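Local coordinates for protein myosin-2 (Saccharomyces cerevisiae, PDB 6IXO) that carries organelles and other cargo along polarized actin cables, binding receptor proteins on the cargo through its globular tail domain, the part present here, at residues L154-Y159 with T374-D379; D96-G101 with N160-K165; V225-V230 with H274-G279. All blocks are in the same frame, centred on the assembly; numbering follows the deposited sequence.

All three contacts lie in the globular cargo-binding tail, an all-helical domain. From the N terminus, the chain first reaches 96-101 at the start of helix 97-124 and turns back along helix 134-180, where 160-165 closes contact 2. Immediately before it on that long helix, 154-159 opens contact 1, which closes only when the loop 374-379 returns after helix 336-350; contacts 1 and 2 therefore cross. Contact 3, joining helix 223-247 to the loop after helix 254-273, is nested inside the loop of contact 1. Asn160 OD1 takes the Phe377 N-H, tying contacts 1 and 2, while Val229 packs against Tyr159 and Trp162.

Contact 1: residues L154-Y159 with T374-D379; sequences LSYNIY and TGPFTD
Ser155 and Asp379 form the polar centre of this contact between helix 134-180 and a late loop of the tail domain. Ser155 OG donates to Asp379 OD2 at 2.6 Å, meeting the carboxylate on its syn side and 15° out of its plane. CG of Asp379 lies anti to the backbone N (chi1 172°), which turns the carboxylate in toward the helix. The other oxygen, OD1, accepts from Phe381 N, so both oxygens have a donor.

Two tyrosines of the helix flank Asp379. Asp379 runs past Tyr156 in the opposite direction, its CB 4.0 Å from Tyr156 CD1, with ring and carboxylate planes steeply inclined. Farther out on the same ring, Tyr156 CE1 lies 3.3 Å from Phe377 O, and Tyr156 OH sits 3.3 Å from CB of Pro376, a residue preceded by a cis peptide bond. One helical turn on from Ser155, the Tyr159 ring is inclined by only 17° to the carboxylate plane. Its CE2 approaches Thr378 O at 3.7 Å, and Phe377 CB comes to its edge at 4.2 Å. Gly375 CA covers one face of the Phe377 ring, over its centre.

A carboxylate bonded by a hydroxyl and a backbone N-H is probably restrained from turning about its CB-CG bond, and these neutral donors would probably ease the cost of burying its charge.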
ATOM      1  N   LEU A 154       2.441  -5.686  13.958  1.00 29.24           N
ATOM      2  CA  LEU A 154       2.630  -6.456  12.714  1.00 26.95           C
ATOM      3  C   LEU A 154       1.961  -5.755  11.505  1.00 31.40           C
ATOM      4  O   LEU A 154       2.561  -5.612  10.430  1.00 29.27           O
ATOM      5  CB  LEU A 154       2.067  -7.871  12.840  1.00 28.43           C
ATOM      6  CG  LEU A 154       2.195  -8.782  11.599  1.00 28.20           C
ATOM      7  CD1 LEU A 154       3.681  -8.979  11.201  1.00 25.38           C
ATOM      8  CD2 LEU A 154       1.562 -10.171  11.884  1.00 26.95           C
ATOM      9  N   SER A 155       0.714  -5.351  11.689  1.00 27.67           N
ATOM     10  CA  SER A 155      -0.039  -4.667  10.631  1.00 26.00           C
ATOM     11  C   SER A 155       0.742  -3.416  10.163  1.00 25.84           C
ATOM     12  O   SER A 155       0.931  -3.201   8.955  1.00 24.30           O
ATOM     13  CB  SER A 155      -1.425  -4.281  11.153  1.00 31.79           C
ATOM     14  OG  SER A 155      -2.240  -3.693  10.134  1.00 32.60           O
ATOM     15  N   TYR A 156       1.186  -2.612  11.120  1.00 25.39           N
ATOM     16  CA  TYR A 156       1.979  -1.401  10.843  1.00 28.26           C
ATOM     17  C   TYR A 156       3.234  -1.724  10.054  1.00 31.33           C
ATOM     18  O   TYR A 156       3.555  -1.067   9.026  1.00 26.43           O
ATOM     19  CB  TYR A 156       2.352  -0.729  12.158  1.00 29.02           C
ATOM     20  CG  TYR A 156       3.120   0.578  11.999  1.00 32.63           C
ATOM     21  CD1 TYR A 156       2.435   1.786  11.872  1.00 31.86           C
ATOM     22  CD2 TYR A 156       4.513   0.600  11.994  1.00 32.41           C
ATOM     23  CE1 TYR A 156       3.116   2.994  11.735  1.00 29.52           C
ATOM     24  CE2 TYR A 156       5.226   1.832  11.849  1.00 31.76           C
ATOM     25  CZ  TYR A 156       4.505   3.006  11.721  1.00 32.11           C
ATOM     26  OH  TYR A 156       5.148   4.214  11.599  1.00 30.91           O
ATOM     27  N   ASN A 157       3.958  -2.725  10.544  1.00 27.21           N
ATOM     28  CA  ASN A 157       5.208  -3.165   9.944  1.00 26.22           C
ATOM     29  C   ASN A 157       5.000  -3.637   8.537  1.00 28.26           C
ATOM     30  O   ASN A 157       5.702  -3.177   7.628  1.00 28.26           O
ATOM     31  CB  ASN A 157       5.872  -4.289  10.794  1.00 25.60           C
ATOM     32  CG  ASN A 157       6.412  -3.756  12.072  1.00 32.14           C
ATOM     33  OD1 ASN A 157       6.413  -2.528  12.267  1.00 31.77           O
ATOM     34  ND2 ASN A 157       6.875  -4.641  12.969  1.00 34.84           N
ATOM     35  N   ILE A 158       4.049  -4.536   8.312  1.00 27.38           N
ATOM     36  CA  ILE A 158       3.959  -5.081   6.951  1.00 24.79           C
ATOM     37  C   ILE A 158       3.347  -4.017   6.009  1.00 28.13           C
ATOM     38  O   ILE A 158       3.652  -4.000   4.820  1.00 25.62           O
ATOM     39  CB  ILE A 158       3.162  -6.427   6.863  1.00 27.02           C
ATOM     40  CG1 ILE A 158       1.702  -6.300   7.309  1.00 25.08           C
ATOM     41  CG2 ILE A 158       3.915  -7.522   7.597  1.00 27.49           C
ATOM     42  CD1 ILE A 158       0.841  -7.402   6.666  1.00 22.12           C
ATOM     43  N   TYR A 159       2.550  -3.107   6.544  1.00 22.22           N
ATOM     44  CA  TYR A 159       2.005  -2.028   5.691  1.00 25.70           C
ATOM     45  C   TYR A 159       3.192  -1.161   5.185  1.00 25.54           C
ATOM     46  O   TYR A 159       3.284  -0.820   3.982  1.00 24.75           O
ATOM     47  CB  TYR A 159       1.016  -1.165   6.463  1.00 24.26           C
ATOM     48  CG  TYR A 159       0.479  -0.037   5.575  1.00 24.78           C
ATOM     49  CD1 TYR A 159      -0.545  -0.291   4.686  1.00 23.00           C
ATOM     50  CD2 TYR A 159       0.999   1.248   5.644  1.00 28.33           C
ATOM     51  CE1 TYR A 159      -1.064   0.723   3.835  1.00 22.88           C
ATOM     52  CE2 TYR A 159       0.510   2.297   4.797  1.00 24.22           C
ATOM     53  CZ  TYR A 159      -0.502   2.017   3.903  1.00 25.74           C
ATOM     54  OH  TYR A 159      -1.043   3.010   3.109  1.00 27.30           O
ATOM     55  N   THR A 374       8.918   9.287   2.329  1.00 32.19           N
ATOM     56  CA  THR A 374       9.340   7.899   2.339  1.00 31.47           C
ATOM     57  C   THR A 374       8.919   7.199   3.626  1.00 33.10           C
ATOM     58  O   THR A 374       9.251   6.041   3.835  1.00 36.13           O
ATOM     59  CB  THR A 374      10.869   7.792   2.148  1.00 32.93           C
ATOM     60  OG1 THR A 374      11.524   8.538   3.172  1.00 36.85           O
ATOM     61  CG2 THR A 374      11.234   8.353   0.762  1.00 34.81           C
ATOM     62  N   GLY A 375       8.238   7.924   4.498  1.00 29.46           N
ATOM     63  CA  GLY A 375       7.621   7.301   5.662  1.00 30.76           C
ATOM     64  C   GLY A 375       8.568   7.272   6.852  1.00 36.24           C
ATOM     65  O   GLY A 375       9.596   7.942   6.835  1.00 35.40           O
ATOM     66  N   PRO A 376       8.249   6.473   7.876  1.00 32.52           N
ATOM     67  CA  PRO A 376       7.138   5.509   7.870  1.00 26.60           C
ATOM     68  C   PRO A 376       5.767   6.148   7.873  1.00 33.97           C
ATOM     69  O   PRO A 376       5.608   7.312   8.296  1.00 29.97           O
ATOM     70  CB  PRO A 376       7.359   4.712   9.184  1.00 27.86           C
ATOM     71  CG  PRO A 376       7.998   5.641  10.088  1.00 37.36           C
ATOM     72  CD  PRO A 376       8.947   6.488   9.177  1.00 34.42           C
ATOM     73  N   PHE A 377       4.787   5.385   7.404  1.00 28.93           N
ATOM     74  CA  PHE A 377       3.442   5.890   7.239  1.00 26.53           C
ATOM     75  C   PHE A 377       2.478   5.350   8.275  1.00 30.45           C
ATOM     76  O   PHE A 377       2.616   4.200   8.687  1.00 30.06           O
ATOM     77  CB  PHE A 377       2.928   5.499   5.868  1.00 27.12           C
ATOM     78  CG  PHE A 377       3.814   5.989   4.756  1.00 30.05           C
ATOM     79  CD1 PHE A 377       3.728   7.289   4.332  1.00 31.81           C
ATOM     80  CD2 PHE A 377       4.728   5.138   4.169  1.00 30.68           C
ATOM     81  CE1 PHE A 377       4.582   7.761   3.283  1.00 31.08           C
ATOM     82  CE2 PHE A 377       5.555   5.601   3.106  1.00 31.20           C
ATOM     83  CZ  PHE A 377       5.464   6.899   2.701  1.00 30.74           C
ATOM     84  N   THR A 378       1.494   6.175   8.632  1.00 29.01           N
ATOM     85  CA  THR A 378       0.379   5.736   9.452  1.00 30.33           C
ATOM     86  C   THR A 378      -0.288   4.505   8.814  1.00 32.73           C
ATOM     87  O   THR A 378      -0.549   4.487   7.625  1.00 30.44           O
ATOM     88  CB  THR A 378      -0.646   6.874   9.639  1.00 36.63           C
ATOM     89  OG1 THR A 378       0.010   7.986  10.260  1.00 36.67           O
ATOM     90  CG2 THR A 378      -1.842   6.419  10.587  1.00 33.36           C
ATOM     91  N   ASP A 379      -0.603   3.486   9.622  1.00 31.66           N
ATOM     92  CA  ASP A 379      -1.253   2.318   9.072  1.00 31.66           C
ATOM     93  C   ASP A 379      -2.738   2.680   8.892  1.00 30.28           C
ATOM     94  O   ASP A 379      -3.447   2.855   9.902  1.00 32.14           O
ATOM     95  CB  ASP A 379      -1.074   1.108  10.047  1.00 35.87           C
ATOM     96  CG  ASP A 379      -1.884  -0.123   9.635  1.00 36.24           C
ATOM     97  OD1 ASP A 379      -2.505  -0.162   8.526  1.00 33.97           O
ATOM     98  OD2 ASP A 379      -1.854  -1.092  10.426  1.00 37.53           O
TER

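Contact 2: residues D96-G101 with N160-K165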
ATOM      1  N   ASP A  96       4.581 -10.471  -8.153  1.00 41.35           N
ATOM      2  CA  ASP A  96       3.703 -10.895  -7.070  1.00 46.25           C
ATOM      3  C   ASP A  96       3.518  -9.852  -5.991  1.00 38.05           C
ATOM      4  O   ASP A  96       2.675 -10.014  -5.097  1.00 28.10           O
ATOM      5  CB  ASP A  96       4.252 -12.161  -6.425  1.00 57.88           C
ATOM      6  CG  ASP A  96       4.027 -13.369  -7.275  1.00 69.76           C
ATOM      7  OD1 ASP A  96       3.045 -13.350  -8.044  1.00 68.56           O
ATOM      8  OD2 ASP A  96       4.830 -14.321  -7.179  1.00 85.14           O
ATOM      9  N   LEU A  97       4.299  -8.784  -6.061  1.00 32.72           N
ATOM     10  CA  LEU A  97       4.352  -7.820  -4.961  1.00 28.53           C
ATOM     11  C   LEU A  97       2.994  -7.255  -4.557  1.00 28.71           C
ATOM     12  O   LEU A  97       2.661  -7.199  -3.375  1.00 28.50           O
ATOM     13  CB  LEU A  97       5.287  -6.659  -5.348  1.00 26.79           C
ATOM     14  CG  LEU A  97       5.361  -5.562  -4.291  1.00 27.23           C
ATOM     15  CD1 LEU A  97       5.902  -6.056  -2.982  1.00 27.77           C
ATOM     16  CD2 LEU A  97       6.274  -4.462  -4.870  1.00 29.48           C
ATOM     17  N   ILE A  98       2.195  -6.837  -5.527  1.00 25.92           N
ATOM     18  CA  ILE A  98       0.928  -6.199  -5.172  1.00 24.19           C
ATOM     19  C   ILE A  98      -0.089  -7.248  -4.645  1.00 27.07           C
ATOM     20  O   ILE A  98      -0.578  -7.088  -3.528  1.00 27.54           O
ATOM     21  CB  ILE A  98       0.325  -5.399  -6.382  1.00 28.88           C
ATOM     22  CG1 ILE A  98       1.208  -4.164  -6.662  1.00 27.33           C
ATOM     23  CG2 ILE A  98      -1.124  -4.993  -6.087  1.00 28.35           C
ATOM     24  CD1 ILE A  98       0.994  -3.572  -8.152  1.00 22.82           C
ATOM     25  N   PRO A  99      -0.398  -8.306  -5.426  1.00 28.25           N
ATOM     26  CA  PRO A  99      -1.383  -9.243  -4.839  1.00 27.61           C
ATOM     27  C   PRO A  99      -0.900  -9.884  -3.540  1.00 29.06           C
ATOM     28  O   PRO A  99      -1.718  -9.997  -2.618  1.00 33.86           O
ATOM     29  CB  PRO A  99      -1.588 -10.316  -5.938  1.00 29.66           C
ATOM     30  CG  PRO A  99      -0.461 -10.116  -6.907  1.00 34.13           C
ATOM     31  CD  PRO A  99      -0.035  -8.681  -6.801  1.00 29.49           C
ATOM     32  N   SER A 100       0.378 -10.264  -3.425  1.00 27.26           N
ATOM     33  CA  SER A 100       0.786 -10.937  -2.176  1.00 30.45           C
ATOM     34  C   SER A 100       0.734  -9.973  -1.022  1.00 29.94           C
ATOM     35  O   SER A 100       0.379 -10.340   0.084  1.00 28.23           O
ATOM     36  CB  SER A 100       2.163 -11.553  -2.296  1.00 29.17           C
ATOM     37  OG  SER A 100       2.126 -12.600  -3.257  1.00 37.81           O
ATOM     38  N   GLY A 101       1.080  -8.714  -1.264  1.00 29.51           N
ATOM     39  CA  GLY A 101       1.026  -7.761  -0.164  1.00 26.80           C
ATOM     40  C   GLY A 101      -0.390  -7.499   0.306  1.00 28.37           C
ATOM     41  O   GLY A 101      -0.657  -7.386   1.493  1.00 26.33           O
ATOM     42  N   ASN A 160       4.102  -0.839   6.104  1.00 23.37           N
ATOM     43  CA  ASN A 160       5.251   0.011   5.738  1.00 29.68           C
ATOM     44  C   ASN A 160       6.283  -0.689   4.893  1.00 31.24           C
ATOM     45  O   ASN A 160       6.896  -0.090   4.009  1.00 26.15           O
ATOM     46  CB  ASN A 160       5.874   0.562   6.998  1.00 26.95           C
ATOM     47  CG  ASN A 160       5.205   1.821   7.420  1.00 33.60           C
ATOM     48  OD1 ASN A 160       5.450   2.867   6.833  1.00 30.16           O
ATOM     49  ND2 ASN A 160       4.291   1.737   8.388  1.00 22.85           N
ATOM     50  N   ILE A 161       6.512  -1.954   5.178  1.00 22.70           N
ATOM     51  CA  ILE A 161       7.451  -2.738   4.377  1.00 25.87           C
ATOM     52  C   ILE A 161       6.945  -2.807   2.931  1.00 29.60           C
ATOM     53  O   ILE A 161       7.687  -2.586   1.954  1.00 25.92           O
ATOM     54  CB  ILE A 161       7.614  -4.137   4.945  1.00 23.62           C
ATOM     55  CG1 ILE A 161       8.452  -4.091   6.242  1.00 25.91           C
ATOM     56  CG2 ILE A 161       8.270  -5.093   3.918  1.00 24.33           C
ATOM     57  CD1 ILE A 161       8.377  -5.424   7.076  1.00 29.57           C
ATOM     58  N   TRP A 162       5.660  -3.086   2.804  1.00 24.48           N
ATOM     59  CA  TRP A 162       5.036  -3.224   1.493  1.00 24.65           C
ATOM     60  C   TRP A 162       5.010  -1.905   0.733  1.00 28.52           C
ATOM     61  O   TRP A 162       5.344  -1.856  -0.442  1.00 25.46           O
ATOM     62  CB  TRP A 162       3.619  -3.727   1.654  1.00 23.15           C
ATOM     63  CG  TRP A 162       2.889  -4.031   0.350  1.00 20.08           C
ATOM     64  CD1 TRP A 162       3.270  -4.927  -0.634  1.00 21.75           C
ATOM     65  CD2 TRP A 162       1.664  -3.459  -0.076  1.00 19.49           C
ATOM     66  NE1 TRP A 162       2.315  -4.957  -1.628  1.00 21.98           N
ATOM     67  CE2 TRP A 162       1.315  -4.070  -1.301  1.00 19.63           C
ATOM     68  CE3 TRP A 162       0.811  -2.492   0.463  1.00 23.33           C
ATOM     69  CZ2 TRP A 162       0.159  -3.735  -2.000  1.00 20.92           C
ATOM     70  CZ3 TRP A 162      -0.362  -2.177  -0.226  1.00 24.06           C
ATOM     71  CH2 TRP A 162      -0.679  -2.796  -1.436  1.00 23.27           C
ATOM     72  N   LEU A 163       4.592  -0.852   1.415  1.00 23.48           N
ATOM     73  CA  LEU A 163       4.417   0.437   0.762  1.00 24.08           C
ATOM     74  C   LEU A 163       5.786   0.932   0.242  1.00 27.04           C
ATOM     75  O   LEU A 163       5.877   1.485  -0.858  1.00 27.60           O
ATOM     76  CB  LEU A 163       3.785   1.443   1.731  1.00 28.34           C
ATOM     77  CG  LEU A 163       3.236   2.745   1.112  1.00 35.83           C
ATOM     78  CD1 LEU A 163       2.415   2.470  -0.153  1.00 32.90           C
ATOM     79  CD2 LEU A 163       2.385   3.549   2.112  1.00 31.99           C
ATOM     80  N   LYS A 164       6.842   0.699   1.013  1.00 25.54           N
ATOM     81  CA  LYS A 164       8.177   1.091   0.557  1.00 25.89           C
ATOM     82  C   LYS A 164       8.585   0.327  -0.692  1.00 28.95           C
ATOM     83  O   LYS A 164       9.157   0.894  -1.630  1.00 26.24           O
ATOM     84  CB  LYS A 164       9.214   0.880   1.668  1.00 26.10           C
ATOM     85  CG  LYS A 164      10.665   1.094   1.148  1.00 26.70           C
ATOM     86  CD  LYS A 164      11.722   0.994   2.298  1.00 31.68           C
ATOM     87  CE  LYS A 164      11.447   2.021   3.426  1.00 34.44           C
ATOM     88  NZ  LYS A 164      11.556   3.486   2.976  1.00 34.61           N
ATOM     89  N   LYS A 165       8.285  -0.959  -0.734  1.00 22.56           N
ATOM     90  CA  LYS A 165       8.580  -1.744  -1.933  1.00 25.10           C
ATOM     91  C   LYS A 165       7.795  -1.240  -3.138  1.00 24.99           C
ATOM     92  O   LYS A 165       8.333  -1.202  -4.251  1.00 26.66           O
ATOM     93  CB  LYS A 165       8.270  -3.247  -1.705  1.00 24.62           C
ATOM     94  CG  LYS A 165       9.332  -3.973  -0.837  1.00 25.83           C
ATOM     95  CD  LYS A 165       8.713  -5.350  -0.338  1.00 26.79           C
ATOM     96  CE  LYS A 165       9.740  -6.068   0.570  1.00 29.25           C
ATOM     97  NZ  LYS A 165      10.913  -6.506  -0.198  1.00 34.49           N
TER
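Leu97 meets Trp162 and Lys165 where two nearly antiparallel helix segments (167°) pass at 10.7 Å between axes. Its CG is anti to the backbone N (chi1 177°), and beyond it CD1 reaches Trp162 CD1 at 3.7 Å. Both methyls lie against Lys165 CB, CD1 at 3.9 Å. The lysine's NZ bends away to the carbonyls of Thr90 and Leu92, so its aliphatic part does the packing. Leu97 O accepts from Trp162 NE1 at 2.9 Å; the oxygen lies near the indole plane, whereas the donor stands above the carbonyl plane, 45° out of it.

Ile98 borders the benzo part of the indole, its O 3.8 Å from Trp162 CZ2. Gly101 presents its CA over one face of the five-membered ring, 3.7 Å from the centroid, in a CH-pi contact. A side chain here would run into Trp162 NE1.

Two donors thus grip Leu97 O from opposite faces of its plane: Gly101 N through the regular helix bond, and Trp162 NE1. Met216 of helix 202-218 also packs on the ring. In this antiparallel helix pair a glycine lets the indole approach the partner backbone, and the buried N-H is satisfied without a polar side chain.

Contact 3: residues V225-V230 with H274-G279; sequences VFHAVV and HGLTDG. With SO4 (sulfate ion), chain B.
The loop 274-279 passes alongside helix segment 225-230, nearest in backbone where His227 and Leu276 have their CA atoms 7.0 Å apart. Leu276 is the apolar centre: CD1 presses on Val230 CG1 at 3.5 Å, a tight contact, while CD2 lies between two rings, 3.8 Å from His227 CD2 and 3.9 Å from Phe226 CE2. Phe226 also turns its edge to the backbone of the loop, bringing CE2 to 3.2 Å from His274 O.

At the outer side, His227 and Asp278 meet tip to tip. NE2 of His227 donates to Asp278 OD1 at 2.5 Å; the oxygen lies in the imidazole plane and is approached on its syn side, with ring and carboxylate planes 55° apart. His227 CG is anti to the backbone N (chi1 -175°), beside the carbonyl carbon, and the ring end reaches toward the loop. His227 has a second conformer and Asp278 is poorly ordered, so the exact length of this bond is doubtful.

At the other end of the loop, His274 NE2 donates almost straight (170°) to O4 of a sulfate ion, probably from the crystallisation liquor, at 2.6 Å, and ND1 is hydrogen-bonded to Trp270 O. An alanine in place of His274 would probably leave the sulfate and Trp270 O without their imidazole partner and remove the ring packed against Trp270 and Tyr213. Within the DIL region of the myosin V cargo-binding tail, this helix-to-loop contact joins the loop after helix 254-273 to helix 223-247.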
ATOM      1  N   VAL A 225      -8.240   2.201   2.933  1.00 31.07           N
ATOM      2  CA  VAL A 225      -6.882   1.727   2.810  1.00 30.25           C
ATOM      3  C   VAL A 225      -6.393   1.930   1.373  1.00 29.84           C
ATOM      4  O   VAL A 225      -5.242   2.337   1.113  1.00 30.29           O
ATOM      5  CB  VAL A 225      -6.799   0.244   3.190  1.00 31.56           C
ATOM      6  CG1 VAL A 225      -5.437  -0.314   2.816  1.00 28.65           C
ATOM      7  CG2 VAL A 225      -7.095   0.047   4.717  1.00 29.48           C
ATOM      8  N   PHE A 226      -7.274   1.628   0.435  1.00 29.93           N
ATOM      9  CA  PHE A 226      -6.987   1.908  -0.972  1.00 29.05           C
ATOM     10  C   PHE A 226      -6.649   3.397  -1.171  1.00 30.08           C
ATOM     11  O   PHE A 226      -5.652   3.768  -1.844  1.00 28.89           O
ATOM     12  CB  PHE A 226      -8.187   1.501  -1.837  1.00 31.35           C
ATOM     13  CG  PHE A 226      -8.052   1.994  -3.297  1.00 30.63           C
ATOM     14  CD1 PHE A 226      -7.164   1.380  -4.145  1.00 28.71           C
ATOM     15  CD2 PHE A 226      -8.825   3.015  -3.755  1.00 32.63           C
ATOM     16  CE1 PHE A 226      -7.004   1.809  -5.508  1.00 31.20           C
ATOM     17  CE2 PHE A 226      -8.704   3.475  -5.111  1.00 37.45           C
ATOM     18  CZ  PHE A 226      -7.784   2.861  -5.984  1.00 35.37           C
ATOM     19  N   HIS A 227      -7.489   4.267  -0.602  1.00 30.92           N
ATOM     20  CA  HIS A 227      -7.255   5.709  -0.706  0.58 32.63           C
ATOM     21  C   HIS A 227      -5.875   6.083  -0.176  1.00 31.64           C
ATOM     22  O   HIS A 227      -5.155   6.865  -0.787  1.00 26.20           O
ATOM     23  CB  HIS A 227      -8.329   6.518   0.046  0.58 29.92           C
ATOM     24  CG  HIS A 227      -8.190   7.997  -0.148  0.58 38.24           C
ATOM     25  ND1 HIS A 227      -7.464   8.798   0.712  0.58 42.61           N
ATOM     26  CD2 HIS A 227      -8.627   8.811  -1.139  0.58 37.62           C
ATOM     27  CE1 HIS A 227      -7.476  10.044   0.265  0.58 39.18           C
ATOM     28  NE2 HIS A 227      -8.173  10.077  -0.856  0.58 37.11           N
ATOM     29  N   ALA A 228      -5.500   5.535   0.969  1.00 29.47           N
ATOM     30  CA  ALA A 228      -4.209   5.919   1.591  1.00 25.73           C
ATOM     31  C   ALA A 228      -3.052   5.462   0.732  1.00 27.13           C
ATOM     32  O   ALA A 228      -2.104   6.207   0.485  1.00 26.93           O
ATOM     33  CB  ALA A 228      -4.102   5.283   3.056  1.00 27.72           C
ATOM     34  N   VAL A 229      -3.116   4.215   0.293  1.00 24.00           N
ATOM     35  CA  VAL A 229      -2.014   3.651  -0.469  1.00 27.97           C
ATOM     36  C   VAL A 229      -1.810   4.436  -1.765  1.00 27.45           C
ATOM     37  O   VAL A 229      -0.705   4.848  -2.114  1.00 25.88           O
ATOM     38  CB  VAL A 229      -2.285   2.186  -0.813  1.00 27.83           C
ATOM     39  CG1 VAL A 229      -1.277   1.698  -1.894  1.00 30.72           C
ATOM     40  CG2 VAL A 229      -2.228   1.335   0.484  1.00 30.63           C
ATOM     41  N   VAL A 230      -2.898   4.672  -2.482  1.00 24.54           N
ATOM     42  CA  VAL A 230      -2.731   5.313  -3.778  1.00 24.39           C
ATOM     43  C   VAL A 230      -2.368   6.790  -3.672  1.00 25.82           C
ATOM     44  O   VAL A 230      -1.555   7.310  -4.470  1.00 26.92           O
ATOM     45  CB  VAL A 230      -4.032   5.130  -4.620  1.00 27.21           C
ATOM     46  CG1 VAL A 230      -3.935   5.984  -5.926  1.00 27.76           C
ATOM     47  CG2 VAL A 230      -4.155   3.647  -4.963  1.00 30.47           C
ATOM     48  N   HIS A 274     -11.637   5.584 -10.616  1.00 40.59           N
ATOM     49  CA  HIS A 274     -11.288   4.536  -9.651  1.00 44.88           C
ATOM     50  C   HIS A 274     -11.407   5.002  -8.228  1.00 49.97           C
ATOM     51  O   HIS A 274     -10.673   4.553  -7.358  1.00 50.24           O
ATOM     52  CB  HIS A 274      -9.877   4.012  -9.939  1.00 36.46           C
ATOM     53  CG  HIS A 274      -9.840   3.166 -11.161  1.00 42.87           C
ATOM     54  ND1 HIS A 274      -9.774   3.700 -12.430  1.00 38.92           N
ATOM     55  CD2 HIS A 274     -10.023   1.834 -11.316  1.00 45.58           C
ATOM     56  CE1 HIS A 274      -9.862   2.721 -13.320  1.00 42.55           C
ATOM     57  NE2 HIS A 274     -10.006   1.578 -12.667  1.00 45.06           N
ATOM     58  N   GLY A 275     -12.340   5.910  -7.993  1.00 49.79           N
ATOM     59  CA  GLY A 275     -12.720   6.222  -6.627  1.00 59.03           C
ATOM     60  C   GLY A 275     -12.005   7.385  -5.970  1.00 61.84           C
ATOM     61  O   GLY A 275     -12.338   7.773  -4.858  1.00 67.64           O
ATOM     62  N   LEU A 276     -11.018   7.959  -6.634  1.00 48.59           N
ATOM     63  CA  LEU A 276     -10.330   9.066  -6.008  1.00 52.56           C
ATOM     64  C   LEU A 276     -10.909  10.385  -6.476  1.00 60.88           C
ATOM     65  O   LEU A 276     -11.281  10.528  -7.629  1.00 62.39           O
ATOM     66  CB  LEU A 276      -8.843   9.019  -6.317  1.00 48.28           C
ATOM     67  CG  LEU A 276      -8.053   7.763  -5.967  1.00 53.84           C
ATOM     68  CD1 LEU A 276      -6.630   8.151  -6.080  1.00 58.59           C
ATOM     69  CD2 LEU A 276      -8.350   7.293  -4.564  1.00 56.38           C
ATOM     70  N   THR A 277     -10.966  11.362  -5.590  1.00 64.20           N
ATOM     71  CA  THR A 277     -11.394  12.692  -5.990  1.00 67.25           C
ATOM     72  C   THR A 277     -10.245  13.671  -5.785  1.00 67.72           C
ATOM     73  O   THR A 277     -10.336  14.841  -6.153  1.00 83.02           O
ATOM     74  CB  THR A 277     -12.631  13.146  -5.201  1.00 70.72           C
ATOM     75  OG1 THR A 277     -12.456  12.805  -3.820  1.00 71.89           O
ATOM     76  CG2 THR A 277     -13.883  12.454  -5.732  1.00 68.93           C
ATOM     77  N   ASP A 278      -9.153  13.176  -5.216  1.00 56.03           N
ATOM     78  CA  ASP A 278      -8.007  14.027  -4.894  1.00 61.55           C
ATOM     79  C   ASP A 278      -6.758  13.689  -5.712  1.00 53.35           C
ATOM     80  O   ASP A 278      -5.652  14.182  -5.425  1.00 58.11           O
ATOM     81  CB  ASP A 278      -7.695  13.923  -3.402  1.00 75.73           C
ATOM     82  CG  ASP A 278      -7.970  12.538  -2.848  1.00 85.76           C
ATOM     83  OD1 ASP A 278      -8.458  12.450  -1.703  1.00 95.53           O
ATOM     84  OD2 ASP A 278      -7.706  11.541  -3.556  1.00 81.06           O
ATOM     85  N   GLY A 279      -6.926  12.847  -6.727  1.00 44.96           N
ATOM     86  CA  GLY A 279      -5.813  12.513  -7.610  1.00 44.86           C
ATOM     87  C   GLY A 279      -5.212  13.753  -8.257  1.00 45.42           C
ATOM     88  O   GLY A 279      -3.995  13.894  -8.357  1.00 47.74           O
TER
HETATM   89  S   SO4 B1601     -10.621  -0.964 -15.098  1.00141.08           S
HETATM   90  O1  SO4 B1601     -10.201   0.225 -15.833  1.00143.34           O
HETATM   91  O2  SO4 B1601      -9.781  -2.100 -15.472  1.00141.66           O
HETATM   92  O3  SO4 B1601     -12.017  -1.254 -15.408  1.00144.01           O
HETATM   93  O4  SO4 B1601     -10.487  -0.723 -13.667  1.00138.92           O